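Local structure of restriction endonuclease LpnPI (Legionella pneumophila subsp. pneumophila str. Philadelphia 1, 4RZL) at residues A[100-105]-A[179-184]. The protein is a restriction endonuclease that depends on modified cytosine, and this N-terminal SRA-type domain is its DNA recognition module. Residues are numbered along the deposited sequence; the frame is centred on the assembly and turned at random.
Sequences DIHDTP and QNYRAI
Ile-101 meets Gln-179 where a type I beta turn, Asp-100 to Asp-103, sits against strand 176-187; Ile-101 CA and Gln-179 CA, 5.4 Å apart, are the nearest CA pair of the two segments. The turn is closed by Asp-103 N bonding to Asp-100 O. An Asx turn is built into it: Asp-100 OD2 accepts from His-102 N over 2.9 Å, with the donor well above the carboxylate plane. The contact illustrates how a loop of an SRA-type DNA recognition domain can be fastened to the curved sheet by side chains, here in the connection between strand 87-91 and helix 108-119. Ile-101 points its side chain at the strand. CB lies by Gln-179 O, as does CG1, anti to the backbone N (chi1 176°); chi2, also near anti, carries CD1 over the centre of the Tyr-181 ring, 3.7 Å from the centroid and 5° off the normal, a CH-pi contact. Isoleucine and tyrosine side chains cross at about a right angle. The other isoleucine branch, CG2, sits over one face of the His-102 ring, offset toward its rim, so this one residue packs on both aromatic rings. Around them, Ala-168 touches Ile-101, and Lys-113 of helix 108-119 touches both His-102 and Tyr-181. Asn-180 points away from the turn, and its ND2 bonds to Gly-92 O. The imidazole and phenol planes are inclined at 51°, neither stacked nor edge-to-face, and the tyrosine hydroxyl lies near the imidazole plane, at the ring edge. There His-102 NE2 and Tyr-181 OH share a short, somewhat bent hydrogen bond of 2.6 Å.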
loop_
_atom_site.group_PDB
_atom_site.type_symbol
_atom_site.label_atom_id
_atom_site.label_comp_id
_atom_site.label_asym_id
_atom_site.label_seq_id
_atom_site.Cartn_x
_atom_site.Cartn_y
_atom_site.Cartn_z
ATOM N N ASP A 100 18.176 -4.448 13.828
ATOM C CA ASP A 100 18.354 -5.030 12.504
ATOM C C ASP A 100 17.165 -4.696 11.587
ATOM O O ASP A 100 16.051 -4.420 12.053
ATOM C CB ASP A 100 18.541 -6.548 12.639
ATOM C CG ASP A 100 18.570 -7.265 11.300
ATOM O OD1 ASP A 100 19.656 -7.323 10.680
ATOM O OD2 ASP A 100 17.502 -7.787 10.880
ATOM N N ILE A 101 17.422 -4.713 10.284
ATOM C CA ILE A 101 16.444 -4.346 9.260
ATOM C C ILE A 101 15.104 -5.078 9.432
ATOM O O ILE A 101 14.047 -4.496 9.193
ATOM C CB ILE A 101 17.041 -4.606 7.843
ATOM C CG1 ILE A 101 16.025 -4.319 6.726
ATOM C CG2 ILE A 101 17.558 -6.038 7.720
ATOM C CD1 ILE A 101 16.678 -4.263 5.329
ATOM N N HIS A 102 15.146 -6.321 9.906
ATOM C CA HIS A 102 13.928 -7.119 10.061
ATOM C C HIS A 102 13.304 -7.042 11.445
ATOM O O HIS A 102 12.226 -7.603 11.685
ATOM C CB HIS A 102 14.227 -8.573 9.715
ATOM C CG HIS A 102 14.582 -8.781 8.277
ATOM N ND1 HIS A 102 15.740 -9.410 7.876
ATOM C CD2 HIS A 102 13.928 -8.433 7.141
ATOM C CE1 HIS A 102 15.781 -9.450 6.556
ATOM N NE2 HIS A 102 14.693 -8.868 6.082
ATOM N N ASP A 103 13.975 -6.340 12.348
ATOM C CA ASP A 103 13.534 -6.242 13.740
ATOM C C ASP A 103 12.768 -4.933 13.965
ATOM O O ASP A 103 13.278 -3.990 14.554
ATOM C CB ASP A 103 14.757 -6.374 14.659
ATOM C CG ASP A 103 14.400 -6.425 16.145
ATOM O OD1 ASP A 103 13.212 -6.574 16.498
ATOM O OD2 ASP A 103 15.339 -6.350 16.968
ATOM N N THR A 104 11.530 -4.881 13.488
ATOM C CA THR A 104 10.731 -3.671 13.578
ATOM C C THR A 104 9.408 -4.017 14.247
ATOM O O THR A 104 8.940 -5.155 14.148
ATOM C CB THR A 104 10.486 -3.029 12.184
ATOM O OG1 THR A 104 9.557 -3.825 11.428
ATOM C CG2 THR A 104 11.810 -2.883 11.418
ATOM N N PRO A 105 8.825 -3.053 14.975
ATOM C CA PRO A 105 7.613 -3.327 15.766
ATOM C C PRO A 105 6.422 -3.790 14.920
ATOM O O PRO A 105 5.724 -4.727 15.314
ATOM C CB PRO A 105 7.317 -1.974 16.424
ATOM C CG PRO A 105 8.654 -1.285 16.486
ATOM C CD PRO A 105 9.347 -1.692 15.209
ATOM N N GLN A 179 20.256 -0.414 7.961
ATOM C CA GLN A 179 19.648 -0.776 6.678
ATOM C C GLN A 179 18.124 -0.718 6.702
ATOM O O GLN A 179 17.490 -0.924 7.741
ATOM C CB GLN A 179 20.093 -2.178 6.259
ATOM C CG GLN A 179 21.565 -2.308 5.883
ATOM C CD GLN A 179 21.894 -3.709 5.403
ATOM O OE1 GLN A 179 21.741 -4.682 6.147
ATOM N NE2 GLN A 179 22.320 -3.819 4.143
ATOM N N ASN A 180 17.549 -0.444 5.539
ATOM C CA ASN A 180 16.107 -0.397 5.381
ATOM C C ASN A 180 15.771 -0.873 3.970
ATOM O O ASN A 180 16.608 -0.793 3.067
ATOM C CB ASN A 180 15.578 1.034 5.627
ATOM C CG ASN A 180 14.049 1.081 5.848
ATOM O OD1 ASN A 180 13.414 0.076 6.223
ATOM N ND2 ASN A 180 13.457 2.251 5.585
ATOM N N TYR A 181 14.553 -1.357 3.762
ATOM C CA TYR A 181 14.185 -1.821 2.430
ATOM C C TYR A 181 13.704 -0.688 1.535
ATOM O O TYR A 181 12.985 0.222 1.964
ATOM C CB TYR A 181 13.096 -2.889 2.514
ATOM C CG TYR A 181 13.613 -4.284 2.786
ATOM C CD1 TYR A 181 14.694 -4.811 2.072
ATOM C CD2 TYR A 181 13.042 -5.062 3.779
ATOM C CE1 TYR A 181 15.166 -6.083 2.337
ATOM C CE2 TYR A 181 13.508 -6.338 4.049
ATOM C CZ TYR A 181 14.567 -6.839 3.326
ATOM O OH TYR A 181 15.011 -8.105 3.599
ATOM N N ARG A 182 14.124 -0.756 0.282
ATOM C CA ARG A 182 13.500 -0.001 -0.789
ATOM C C ARG A 182 12.759 -1.022 -1.644
ATOM O O ARG A 182 13.377 -1.910 -2.243
ATOM C CB ARG A 182 14.544 0.767 -1.598
ATOM C CG ARG A 182 14.020 1.493 -2.820
ATOM C CD ARG A 182 15.211 2.083 -3.541
ATOM N NE ARG A 182 14.869 2.930 -4.668
ATOM C CZ ARG A 182 14.862 2.516 -5.931
ATOM N NH1 ARG A 182 15.153 1.253 -6.215
ATOM N NH2 ARG A 182 14.556 3.364 -6.905
ATOM N N ALA A 183 11.435 -0.923 -1.666
ATOM C CA ALA A 183 10.602 -1.934 -2.318
ATOM C C ALA A 183 9.858 -1.341 -3.500
ATOM O O ALA A 183 9.300 -0.256 -3.391
ATOM C CB ALA A 183 9.598 -2.534 -1.311
ATOM N N ILE A 184 9.813 -2.070 -4.613
ATOM C CA ILE A 184 9.168 -1.572 -5.827
ATOM C C ILE A 184 7.920 -2.413 -6.157
ATOM O O ILE A 184 7.978 -3.640 -6.206
ATOM C CB ILE A 184 10.154 -1.570 -7.016
ATOM C CG1 ILE A 184 11.401 -0.749 -6.660
ATOM C CG2 ILE A 184 9.475 -1.060 -8.313
ATOM C CD1 ILE A 184 12.325 -0.445 -7.834
#